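Local coordinates for protein AvrRxo1-ORF1 (Xanthomonas oryzae pv. oryzicola, PDB 4Z8T) that is a type III effector with a polynucleotide kinase-like domain, probably phosphorylating a nucleotide-type substrate, and is bound by its chaperone-like partner AvrRxo1-ORF2, at residues Q64-A69 with I151-V156; G140-K145 with A173-R178; A55-S60 with A90-K95. One frame throughout, in Å; residues are numbered along the deposited sequence.

Interaction 1. Residues Q64-A69 with I151-V156; sequences QPTLFA and IASIVV
Strands 66-69 and 154-156 run side by side in parallel, their axes 4.7 Å apart, in the sheet of a P-loop kinase-like fold. The tight part is a ladder of nearly straight backbone bonds, shortest where V156 N meets F68 O at 2.7 Å; F68 N and I154 N also donate almost along the C=O axes of I154 and T66. L67 and V156 share one face of the sheet, L67 CD2 lying 3.8 Å from V156 CG2. On the other face, the F68 ring turns its edge to I154 O, while T66 CG2 sits over one ring face. Toward the start of the strands the pairing loosens. There S153 OG, held beside its own backbone N (chi1 -76°), replaces a main-chain acceptor and takes T66 N at 2.9 Å through a bent bond (135°). A water lies 2.5 Å from S153 OG and binds weakly to Q64 O, which also accepts T66 OG1 at 2.7 Å. P65, partly exposed, rests its CG 3.5 Å from I151 O. Strand 179-185 pairs with the other edge of 66-69, Y169 of helix 163-176 packs on L67 and V156, and L58 of helix 34-60 lies against F68 and S153.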
ATOM      1  N   GLN A  64     -16.068 -37.350  10.147  1.00 20.98           N
ATOM      2  CA  GLN A  64     -17.238 -37.522   9.295  1.00 21.16           C
ATOM      3  C   GLN A  64     -16.857 -37.216   7.846  1.00 18.97           C
ATOM      4  O   GLN A  64     -15.800 -36.624   7.609  1.00 19.16           O
ATOM      5  CB  GLN A  64     -18.382 -36.613   9.764  1.00 22.31           C
ATOM      6  CG  GLN A  64     -18.136 -35.121   9.617  1.00 26.70           C
ATOM      7  CD  GLN A  64     -19.181 -34.297  10.355  1.00 33.48           C
ATOM      8  OE1 GLN A  64     -20.373 -34.599  10.303  1.00 37.84           O
ATOM      9  NE2 GLN A  64     -18.733 -33.260  11.056  1.00 36.80           N
ATOM     10  N   PRO A  65     -17.703 -37.612   6.875  1.00 20.36           N
ATOM     11  CA  PRO A  65     -17.292 -37.383   5.485  1.00 17.67           C
ATOM     12  C   PRO A  65     -17.063 -35.903   5.223  1.00 18.27           C
ATOM     13  O   PRO A  65     -17.930 -35.067   5.516  1.00 18.59           O
ATOM     14  CB  PRO A  65     -18.478 -37.915   4.674  1.00 18.47           C
ATOM     15  CG  PRO A  65     -19.008 -39.016   5.537  1.00 19.38           C
ATOM     16  CD  PRO A  65     -18.880 -38.500   6.954  1.00 20.66           C
ATOM     17  N   THR A  66     -15.871 -35.590   4.717  1.00 17.10           N
ATOM     18  CA  THR A  66     -15.379 -34.220   4.679  1.00 16.10           C
ATOM     19  C   THR A  66     -14.638 -33.999   3.372  1.00 17.36           C
ATOM     20  O   THR A  66     -13.969 -34.905   2.860  1.00 16.87           O
ATOM     21  CB  THR A  66     -14.408 -33.968   5.870  1.00 17.31           C
ATOM     22  OG1 THR A  66     -15.137 -34.042   7.107  1.00 18.29           O
ATOM     23  CG2 THR A  66     -13.759 -32.588   5.794  1.00 17.58           C
ATOM     24  N   LEU A  67     -14.797 -32.803   2.819  1.00 15.73           N
ATOM     25  CA  LEU A  67     -13.948 -32.319   1.733  1.00 15.75           C
ATOM     26  C   LEU A  67     -12.972 -31.348   2.378  1.00 16.44           C
ATOM     27  O   LEU A  67     -13.361 -30.264   2.810  1.00 16.90           O
ATOM     28  CB  LEU A  67     -14.801 -31.605   0.668  1.00 18.21           C
ATOM     29  CG  LEU A  67     -14.192 -31.178  -0.677  1.00 21.53           C
ATOM     30  CD1 LEU A  67     -15.310 -30.874  -1.686  1.00 23.41           C
ATOM     31  CD2 LEU A  67     -13.313 -29.969  -0.525  1.00 22.12           C
ATOM     32  N   PHE A  68     -11.703 -31.739   2.476  1.00 14.86           N
ATOM     33  CA  PHE A  68     -10.683 -30.832   2.992  1.00 16.37           C
ATOM     34  C   PHE A  68     -10.181 -30.001   1.825  1.00 15.75           C
ATOM     35  O   PHE A  68      -9.646 -30.546   0.851  1.00 16.41           O
ATOM     36  CB  PHE A  68      -9.499 -31.617   3.574  1.00 15.92           C
ATOM     37  CG  PHE A  68      -9.812 -32.320   4.857  1.00 15.92           C
ATOM     38  CD1 PHE A  68     -10.308 -33.618   4.845  1.00 16.47           C
ATOM     39  CD2 PHE A  68      -9.628 -31.684   6.073  1.00 17.38           C
ATOM     40  CE1 PHE A  68     -10.597 -34.279   6.033  1.00 16.04           C
ATOM     41  CE2 PHE A  68      -9.921 -32.333   7.261  1.00 20.26           C
ATOM     42  CZ  PHE A  68     -10.411 -33.634   7.241  1.00 17.66           C
ATOM     43  N   ALA A  69     -10.374 -28.689   1.905  1.00 15.73           N
ATOM     44  CA  ALA A  69     -10.014 -27.781   0.823  1.00 15.73           C
ATOM     45  C   ALA A  69      -8.850 -26.923   1.310  1.00 18.07           C
ATOM     46  O   ALA A  69      -8.941 -26.266   2.344  1.00 18.79           O
ATOM     47  CB  ALA A  69     -11.220 -26.900   0.446  1.00 17.62           C
ATOM     48  N   ILE A 151     -19.385 -42.261   2.748  1.00 22.56           N
ATOM     49  CA  ILE A 151     -18.747 -41.476   1.701  1.00 21.25           C
ATOM     50  C   ILE A 151     -17.307 -41.199   2.128  1.00 19.42           C
ATOM     51  O   ILE A 151     -17.049 -40.846   3.278  1.00 20.43           O
ATOM     52  CB  ILE A 151     -19.527 -40.159   1.469  1.00 24.31           C
ATOM     53  CG1 ILE A 151     -20.786 -40.436   0.637  1.00 24.70           C
ATOM     54  CG2 ILE A 151     -18.679 -39.121   0.769  1.00 23.09           C
ATOM     55  CD1 ILE A 151     -20.507 -40.726  -0.839  1.00 26.10           C
ATOM     56  N   ALA A 152     -16.365 -41.368   1.202  1.00 18.68           N
ATOM     57  CA  ALA A 152     -14.955 -41.126   1.484  1.00 18.65           C
ATOM     58  C   ALA A 152     -14.638 -39.638   1.621  1.00 17.58           C
ATOM     59  O   ALA A 152     -15.035 -38.829   0.785  1.00 19.03           O
ATOM     60  CB  ALA A 152     -14.101 -41.716   0.369  1.00 17.64           C
ATOM     61  N   SER A 153     -13.885 -39.288   2.656  1.00 15.42           N
ATOM     62  CA  SER A 153     -13.339 -37.936   2.762  1.00 15.57           C
ATOM     63  C   SER A 153     -12.280 -37.755   1.688  1.00 17.59           C
ATOM     64  O   SER A 153     -11.581 -38.705   1.319  1.00 18.54           O
ATOM     65  CB  SER A 153     -12.710 -37.707   4.133  1.00 16.52           C
ATOM     66  OG  SER A 153     -13.717 -37.515   5.116  1.00 17.65           O
ATOM     67  N   ILE A 154     -12.167 -36.537   1.178  1.00 15.51           N
ATOM     68  CA  ILE A 154     -11.235 -36.261   0.088  1.00 15.46           C
ATOM     69  C   ILE A 154     -10.526 -34.942   0.342  1.00 15.70           C
ATOM     70  O   ILE A 154     -10.971 -34.125   1.144  1.00 16.11           O
ATOM     71  CB  ILE A 154     -11.940 -36.229  -1.297  1.00 17.76           C
ATOM     72  CG1 ILE A 154     -12.966 -35.090  -1.363  1.00 18.38           C
ATOM     73  CG2 ILE A 154     -12.600 -37.565  -1.600  1.00 19.33           C
ATOM     74  CD1 ILE A 154     -13.707 -34.992  -2.715  1.00 22.65           C
ATOM     75  N   VAL A 155      -9.417 -34.736  -0.356  1.00 15.20           N
ATOM     76  CA  VAL A 155      -8.637 -33.515  -0.191  1.00 15.54           C
ATOM     77  C   VAL A 155      -8.477 -32.823  -1.526  1.00 19.50           C
ATOM     78  O   VAL A 155      -8.049 -33.443  -2.501  1.00 20.14           O
ATOM     79  CB  VAL A 155      -7.226 -33.808   0.364  1.00 15.48           C
ATOM     80  CG1 VAL A 155      -6.482 -32.497   0.637  1.00 17.64           C
ATOM     81  CG2 VAL A 155      -7.308 -34.642   1.612  1.00 18.42           C
ATOM     82  N   VAL A 156      -8.830 -31.542  -1.577  1.00 15.92           N
ATOM     83  CA  VAL A 156      -8.696 -30.760  -2.798  1.00 16.88           C
ATOM     84  C   VAL A 156      -7.608 -29.734  -2.550  1.00 19.38           C
ATOM     85  O   VAL A 156      -7.720 -28.876  -1.680  1.00 17.47           O
ATOM     86  CB  VAL A 156     -10.016 -30.077  -3.198  1.00 19.70           C
ATOM     87  CG1 VAL A 156      -9.835 -29.260  -4.489  1.00 22.08           C
ATOM     88  CG2 VAL A 156     -11.100 -31.121  -3.397  1.00 20.99           C
TER
HETATM   89  O   HOH W   1     -13.573 -39.138   7.033  1.00 22.46           O

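Interaction 2. Residues G140-K145 with A173-R178; sequences GLRSQK and AKETGR
R178, just beyond the Schellman glycine G177, reaches to the turn at the C-terminal end of helix 123-141, and its guanidinium grips two successive backbone carbonyls there. Its CG stands anti to the carbonyl carbon, beside the backbone N (chi1 -68°), and the chain is extended from CG to NE, which carries the flat group across the gap. NH2 donates to L141 O at 2.9 Å, from above that carbonyl plane, and NH1 donates to R142 O at 3.0 Å on a lone pair. Both oxygens lie near the guanidinium plane at its edge, so the pair of bonds fixes the rotation of the group. L141 O also accepts Q144 N, closing a type I turn; the strongest polar partner of R178 is A152 O, also bonded by NH2. NH1 is weakly bonded to T176 OG1 as well, a hydroxyl whose stronger partner is L172 O.

T176 takes the crowded rotamer, with OG1 between the backbone N and the carbonyl carbon (chi1 60°). This leaves CG2 to touch R142, 3.7 Å from its CG, the two side chains crossing at about a right angle. R142 itself, CG anti to the backbone N, extends to NE past T176 to the extended side chain of E175. NH1 forms a very short salt bridge of 2.4 Å with E175 OE1, which lies in the guanidinium plane; the carboxylate is tilted 62° against it and is met from above its own plane. G177, with positive phi, ends the helix and turns the chain toward R178. The contact thus ties the C-terminal ends of helices 123-141 and 163-176 together, beside I154, the first residue of strand 154-157, and I151 in the loop before it.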
ATOM      1  N   GLY A 140     -14.431 -39.943 -10.006  1.00 22.84           N
ATOM      2  CA  GLY A 140     -14.572 -41.238  -9.372  1.00 23.04           C
ATOM      3  C   GLY A 140     -14.634 -41.136  -7.860  1.00 25.68           C
ATOM      4  O   GLY A 140     -15.188 -42.014  -7.199  1.00 25.76           O
ATOM      5  N   LEU A 141     -14.061 -40.068  -7.310  1.00 22.34           N
ATOM      6  CA  LEU A 141     -14.077 -39.867  -5.865  1.00 21.70           C
ATOM      7  C   LEU A 141     -15.421 -39.369  -5.372  1.00 22.94           C
ATOM      8  O   LEU A 141     -15.748 -39.533  -4.192  1.00 22.10           O
ATOM      9  CB  LEU A 141     -12.997 -38.865  -5.440  1.00 22.37           C
ATOM     10  CG  LEU A 141     -11.562 -39.391  -5.468  1.00 25.19           C
ATOM     11  CD1 LEU A 141     -10.568 -38.283  -5.127  1.00 24.05           C
ATOM     12  CD2 LEU A 141     -11.438 -40.538  -4.499  1.00 24.46           C
ATOM     13  N   ARG A 142     -16.171 -38.723  -6.241  1.00 21.46           N
ATOM     14  CA  ARG A 142     -17.428 -38.087  -5.870  1.00 22.48           C
ATOM     15  C   ARG A 142     -18.310 -38.972  -4.999  1.00 25.32           C
ATOM     16  O   ARG A 142     -18.718 -38.579  -3.945  1.00 25.09           O
ATOM     17  CB  ARG A 142     -18.175 -37.603  -7.117  1.00 25.91           C
ATOM     18  CG  ARG A 142     -19.383 -36.709  -6.913  1.00 36.09           C
ATOM     19  CD  ARG A 142     -19.861 -35.969  -8.220  1.00 40.35           C
ATOM     20  NE  ARG A 142     -20.827 -34.890  -7.968  1.00 44.57           N
ATOM     21  CZ  ARG A 142     -20.548 -33.597  -8.110  1.00 42.15           C
ATOM     22  NH1 ARG A 142     -21.454 -32.679  -7.840  1.00 46.69           N
ATOM     23  NH2 ARG A 142     -19.359 -33.202  -8.527  1.00 44.36           N
ATOM     24  N   SER A 143     -18.561 -40.178  -5.464  1.00 24.94           N
ATOM     25  CA  SER A 143     -19.413 -41.101  -4.713  1.00 27.05           C
ATOM     26  C   SER A 143     -18.655 -42.299  -4.154  1.00 26.57           C
ATOM     27  O   SER A 143     -19.261 -43.300  -3.763  1.00 27.16           O
ATOM     28  CB  SER A 143     -20.593 -41.557  -5.575  1.00 32.92           C
ATOM     29  OG  SER A 143     -20.144 -42.034  -6.833  1.00 38.53           O
ATOM     30  N   GLN A 144     -17.328 -42.184  -4.098  1.00 22.23           N
ATOM     31  CA  GLN A 144     -16.485 -43.225  -3.519  1.00 21.94           C
ATOM     32  C   GLN A 144     -16.822 -43.504  -2.049  1.00 23.09           C
ATOM     33  O   GLN A 144     -16.951 -42.574  -1.237  1.00 22.42           O
ATOM     34  CB  GLN A 144     -15.009 -42.827  -3.639  1.00 21.96           C
ATOM     35  CG  GLN A 144     -14.051 -43.857  -3.086  1.00 24.41           C
ATOM     36  CD  GLN A 144     -14.071 -45.140  -3.885  1.00 27.31           C
ATOM     37  OE1 GLN A 144     -13.953 -45.117  -5.111  1.00 27.65           O
ATOM     38  NE2 GLN A 144     -14.237 -46.265  -3.199  1.00 26.75           N
ATOM     39  N   LYS A 145     -16.964 -44.786  -1.712  1.00 21.88           N
ATOM     40  CA  LYS A 145     -17.251 -45.195  -0.342  1.00 22.95           C
ATOM     41  C   LYS A 145     -16.059 -45.897   0.289  1.00 24.86           C
ATOM     42  O   LYS A 145     -15.203 -46.455  -0.404  1.00 25.56           O
ATOM     43  CB  LYS A 145     -18.437 -46.164  -0.304  1.00 26.95           C
ATOM     44  CG  LYS A 145     -19.673 -45.692  -1.045  1.00 27.08           C
ATOM     45  CD  LYS A 145     -20.291 -44.463  -0.406  1.00 27.30           C
ATOM     46  CE  LYS A 145     -21.673 -44.158  -1.001  1.00 31.70           C
ATOM     47  NZ  LYS A 145     -21.624 -43.870  -2.465  1.00 36.22           N
ATOM     48  N   ALA A 173     -19.780 -30.869  -2.264  1.00 19.04           N
ATOM     49  CA  ALA A 173     -19.901 -31.292  -0.881  1.00 19.76           C
ATOM     50  C   ALA A 173     -21.368 -31.487  -0.482  1.00 20.31           C
ATOM     51  O   ALA A 173     -21.737 -32.515   0.096  1.00 21.03           O
ATOM     52  CB  ALA A 173     -19.224 -30.298   0.034  1.00 20.40           C
ATOM     53  N   LYS A 174     -22.199 -30.509  -0.811  1.00 22.49           N
ATOM     54  CA  LYS A 174     -23.624 -30.584  -0.498  1.00 22.32           C
ATOM     55  C   LYS A 174     -24.280 -31.813  -1.120  1.00 24.35           C
ATOM     56  O   LYS A 174     -25.056 -32.514  -0.461  1.00 26.26           O
ATOM     57  CB  LYS A 174     -24.339 -29.316  -0.972  1.00 25.76           C
ATOM     58  CG  LYS A 174     -23.995 -28.057  -0.165  1.00 28.79           C
ATOM     59  CD  LYS A 174     -24.526 -28.141   1.259  1.00 30.29           C
ATOM     60  CE  LYS A 174     -24.353 -26.827   2.001  1.00 30.37           C
ATOM     61  NZ  LYS A 174     -24.848 -26.950   3.415  1.00 32.41           N
ATOM     62  N   GLU A 175     -23.959 -32.082  -2.380  1.00 23.19           N
ATOM     63  CA  GLU A 175     -24.575 -33.200  -3.093  1.00 23.41           C
ATOM     64  C   GLU A 175     -24.127 -34.567  -2.595  1.00 26.12           C
ATOM     65  O   GLU A 175     -24.833 -35.559  -2.773  1.00 29.18           O
ATOM     66  CB  GLU A 175     -24.317 -33.085  -4.597  1.00 27.58           C
ATOM     67  CG  GLU A 175     -25.048 -31.924  -5.256  1.00 32.13           C
ATOM     68  CD  GLU A 175     -24.704 -31.778  -6.729  1.00 35.20           C
ATOM     69  OE1 GLU A 175     -23.813 -32.507  -7.211  1.00 42.19           O
ATOM     70  OE2 GLU A 175     -25.319 -30.930  -7.408  1.00 40.00           O
ATOM     71  N   THR A 176     -22.948 -34.623  -1.980  1.00 23.40           N
ATOM     72  CA  THR A 176     -22.382 -35.896  -1.557  1.00 22.52           C
ATOM     73  C   THR A 176     -22.379 -36.067  -0.050  1.00 23.37           C
ATOM     74  O   THR A 176     -21.852 -37.053   0.455  1.00 28.22           O
ATOM     75  CB  THR A 176     -20.950 -36.096  -2.090  1.00 24.90           C
ATOM     76  OG1 THR A 176     -20.114 -35.034  -1.604  1.00 22.41           O
ATOM     77  CG2 THR A 176     -20.941 -36.093  -3.605  1.00 27.02           C
ATOM     78  N   GLY A 177     -22.964 -35.113   0.668  1.00 22.43           N
ATOM     79  CA  GLY A 177     -23.078 -35.219   2.110  1.00 23.39           C
ATOM     80  C   GLY A 177     -21.743 -35.074   2.820  1.00 24.10           C
ATOM     81  O   GLY A 177     -21.512 -35.705   3.853  1.00 25.97           O
ATOM     82  N   ARG A 178     -20.861 -34.248   2.268  1.00 21.15           N
ATOM     83  CA  ARG A 178     -19.580 -33.974   2.920  1.00 18.70           C
ATOM     84  C   ARG A 178     -19.580 -32.594   3.554  1.00 20.68           C
ATOM     85  O   ARG A 178     -20.163 -31.651   2.999  1.00 19.63           O
ATOM     86  CB  ARG A 178     -18.449 -34.018   1.895  1.00 18.40           C
ATOM     87  CG  ARG A 178     -18.145 -35.393   1.316  1.00 18.36           C
ATOM     88  CD  ARG A 178     -16.954 -35.279   0.383  1.00 19.37           C
ATOM     89  NE  ARG A 178     -16.469 -36.570  -0.103  1.00 20.16           N
ATOM     90  CZ  ARG A 178     -16.810 -37.124  -1.264  1.00 21.25           C
ATOM     91  NH1 ARG A 178     -17.665 -36.521  -2.084  1.00 21.31           N
ATOM     92  NH2 ARG A 178     -16.291 -38.295  -1.601  1.00 21.39           N
TER

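Interaction 3. Residues A55-S60 with A90-K95; sequences AESLES and AAALKK
Helix segments 55-60 and 90-95 pass each other at 146° between their N-to-C directions, roughly antiparallel, with axes 8.7 Å apart and S57 and A92 as the closest CA pair at 5.4 Å. The pair belongs to the helical layer of a P-loop kinase-like fold. It joins the C-terminal end of helix 34-60, which leads into strand 66-71, to helix 87-95, which follows a probable Walker A loop and its helix 78-85.

Small side chains at the crossing let the backbones come near each other. A92 directs its CB at the opposing helix, where the methyl meets S57 and the branch point of L58. L58 leaves the backbone beside its own N, with CG anti to the carbonyl carbon (chi1 -67°), and so brings CG to 4.0 Å from A92 CB, with CD2 alongside. The leucine lies on the buried side of the crossing, and L54, one helical turn before it, also packs on A92.

On the solvent side K95 lays its chain along S57. Its CG is anti to the carbonyl carbon, and from there the side chain is extended, so that CD passes 3.8 Å from S57 CB before the ammonium is reached. S57 has its hydroxyl anti to the backbone N (chi1 179°), which turns OG toward helix 87-95, 3.5 Å from A92 CA. There the lysine supplies the single hydrogen bond between the two segments, K95 NZ donating to S57 OG at 2.7 Å.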
ATOM      1  N   ALA A  55      -8.777 -41.859   3.018  1.00 18.32           N
ATOM      2  CA  ALA A  55     -10.159 -41.904   3.488  1.00 17.90           C
ATOM      3  C   ALA A  55     -10.351 -42.872   4.648  1.00 18.41           C
ATOM      4  O   ALA A  55     -11.076 -42.570   5.600  1.00 20.47           O
ATOM      5  CB  ALA A  55     -11.099 -42.244   2.344  1.00 18.02           C
ATOM      6  N   GLU A  56      -9.708 -44.032   4.580  1.00 20.44           N
ATOM      7  CA  GLU A  56      -9.858 -45.004   5.656  1.00 19.76           C
ATOM      8  C   GLU A  56      -9.167 -44.519   6.919  1.00 19.77           C
ATOM      9  O   GLU A  56      -9.669 -44.744   8.024  1.00 21.18           O
ATOM     10  CB  GLU A  56      -9.309 -46.375   5.248  1.00 21.26           C
ATOM     11  CG  GLU A  56     -10.073 -47.077   4.130  1.00 25.26           C
ATOM     12  CD  GLU A  56     -11.433 -47.615   4.548  1.00 26.20           C
ATOM     13  OE1 GLU A  56     -11.808 -47.508   5.735  1.00 31.03           O
ATOM     14  OE2 GLU A  56     -12.140 -48.164   3.672  1.00 29.04           O
ATOM     15  N   SER A  57      -8.020 -43.849   6.773  1.00 20.23           N
ATOM     16  CA  SER A  57      -7.352 -43.250   7.934  1.00 19.87           C
ATOM     17  C   SER A  57      -8.225 -42.216   8.615  1.00 18.69           C
ATOM     18  O   SER A  57      -8.402 -42.258   9.835  1.00 19.66           O
ATOM     19  CB  SER A  57      -6.007 -42.617   7.547  1.00 18.11           C
ATOM     20  OG  SER A  57      -5.371 -42.019   8.674  1.00 20.50           O
ATOM     21  N   LEU A  58      -8.761 -41.287   7.823  1.00 17.30           N
ATOM     22  CA  LEU A  58      -9.614 -40.231   8.355  1.00 18.13           C
ATOM     23  C   LEU A  58     -10.846 -40.798   9.061  1.00 17.01           C
ATOM     24  O   LEU A  58     -11.208 -40.333  10.138  1.00 19.72           O
ATOM     25  CB  LEU A  58     -10.035 -39.288   7.227  1.00 17.26           C
ATOM     26  CG  LEU A  58      -8.869 -38.478   6.656  1.00 18.21           C
ATOM     27  CD1 LEU A  58      -9.216 -37.893   5.282  1.00 17.21           C
ATOM     28  CD2 LEU A  58      -8.464 -37.352   7.620  1.00 15.84           C
ATOM     29  N   GLU A  59     -11.477 -41.809   8.469  1.00 18.53           N
ATOM     30  CA  GLU A  59     -12.691 -42.369   9.076  1.00 19.44           C
ATOM     31  C   GLU A  59     -12.382 -43.082  10.389  1.00 21.10           C
ATOM     32  O   GLU A  59     -13.124 -42.964  11.375  1.00 20.84           O
ATOM     33  CB  GLU A  59     -13.397 -43.319   8.107  1.00 19.73           C
ATOM     34  CG  GLU A  59     -14.658 -43.944   8.699  1.00 24.36           C
ATOM     35  CD  GLU A  59     -15.341 -44.852   7.721  1.00 29.29           C
ATOM     36  OE1 GLU A  59     -15.608 -44.394   6.591  1.00 27.25           O
ATOM     37  OE2 GLU A  59     -15.603 -46.023   8.077  1.00 31.44           O
ATOM     38  N   SER A  60     -11.281 -43.819  10.398  1.00 19.39           N
ATOM     39  CA  SER A  60     -10.831 -44.521  11.591  1.00 22.33           C
ATOM     40  C   SER A  60     -10.545 -43.538  12.715  1.00 21.99           C
ATOM     41  O   SER A  60     -10.691 -43.865  13.896  1.00 21.58           O
ATOM     42  CB  SER A  60      -9.575 -45.320  11.272  1.00 22.89           C
ATOM     43  OG  SER A  60      -9.130 -46.029  12.411  1.00 27.98           O
ATOM     44  N   ALA A  90      -3.015 -34.605   8.709  1.00 16.54           N
ATOM     45  CA  ALA A  90      -1.578 -34.860   8.808  1.00 17.68           C
ATOM     46  C   ALA A  90      -1.313 -36.332   9.065  1.00 20.03           C
ATOM     47  O   ALA A  90      -0.399 -36.915   8.468  1.00 20.89           O
ATOM     48  CB  ALA A  90      -0.948 -34.018   9.893  1.00 18.90           C
ATOM     49  N   ALA A  91      -2.105 -36.935   9.950  1.00 19.65           N
ATOM     50  CA  ALA A  91      -1.957 -38.349  10.266  1.00 17.86           C
ATOM     51  C   ALA A  91      -2.219 -39.213   9.038  1.00 21.49           C
ATOM     52  O   ALA A  91      -1.555 -40.231   8.815  1.00 22.40           O
ATOM     53  CB  ALA A  91      -2.915 -38.728  11.403  1.00 19.62           C
ATOM     54  N   ALA A  92      -3.220 -38.827   8.253  1.00 17.44           N
ATOM     55  CA  ALA A  92      -3.552 -39.560   7.044  1.00 18.52           C
ATOM     56  C   ALA A  92      -2.484 -39.417   5.962  1.00 20.72           C
ATOM     57  O   ALA A  92      -2.091 -40.403   5.336  1.00 21.29           O
ATOM     58  CB  ALA A  92      -4.905 -39.107   6.518  1.00 20.04           C
ATOM     59  N   LEU A  93      -2.039 -38.190   5.719  1.00 19.26           N
ATOM     60  CA  LEU A  93      -1.041 -37.942   4.681  1.00 20.69           C
ATOM     61  C   LEU A  93       0.276 -38.640   4.998  1.00 23.47           C
ATOM     62  O   LEU A  93       1.040 -38.982   4.093  1.00 24.21           O
ATOM     63  CB  LEU A  93      -0.810 -36.445   4.511  1.00 20.90           C
ATOM     64  CG  LEU A  93      -1.965 -35.675   3.866  1.00 20.27           C
ATOM     65  CD1 LEU A  93      -1.775 -34.162   4.013  1.00 21.44           C
ATOM     66  CD2 LEU A  93      -2.113 -36.067   2.398  1.00 22.85           C
ATOM     67  N   LYS A  94       0.546 -38.853   6.275  1.00 20.98           N
ATOM     68  CA  LYS A  94       1.755 -39.577   6.652  1.00 24.33           C
ATOM     69  C   LYS A  94       1.720 -40.986   6.061  1.00 27.54           C
ATOM     70  O   LYS A  94       2.738 -41.499   5.589  1.00 31.49           O
ATOM     71  CB  LYS A  94       1.888 -39.629   8.171  1.00 26.56           C
ATOM     72  CG  LYS A  94       3.269 -40.004   8.667  1.00 35.71           C
ATOM     73  CD  LYS A  94       3.277 -40.082  10.182  1.00 36.94           C
ATOM     74  CE  LYS A  94       4.670 -40.383  10.708  1.00 42.92           C
ATOM     75  NZ  LYS A  94       4.664 -40.499  12.189  1.00 44.87           N
ATOM     76  N   LYS A  95       0.536 -41.589   6.044  1.00 23.48           N
ATOM     77  CA  LYS A  95       0.377 -42.971   5.583  1.00 25.17           C
ATOM     78  C   LYS A  95       0.543 -43.127   4.073  1.00 27.97           C
ATOM     79  O   LYS A  95       0.800 -44.224   3.583  1.00 30.85           O
ATOM     80  CB  LYS A  95      -0.977 -43.527   6.037  1.00 24.36           C
ATOM     81  CG  LYS A  95      -1.106 -43.625   7.547  1.00 27.67           C
ATOM     82  CD  LYS A  95      -2.507 -44.078   7.965  1.00 28.78           C
ATOM     83  CE  LYS A  95      -2.664 -44.037   9.484  1.00 29.94           C
ATOM     84  NZ  LYS A  95      -4.091 -44.010   9.949  1.00 33.32           N
TER

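Overall arrangement
Interaction 1 lies between the others, its centre about 8 Å from that of interaction 2 and about 11 Å from that of interaction 3; the centres of 2 and 3 are about 17 Å apart, their nearest atoms about 5 Å, without touching. Along the chain the order is 55-60, 64-69, 90-95, 140-145, 151-156, 173-178, so interaction 1 interleaves with both. Helix 34-60 packs on the sheet face carrying F68, with helix 87-95 against it, while helices 123-141 and 163-176 meet over the face of L67 and I154. A152 O bonds R178 and A152 CB touches A55, linking all three. The contacts join the sheet edge to helices on both faces, consistent with a P-loop kinase fold.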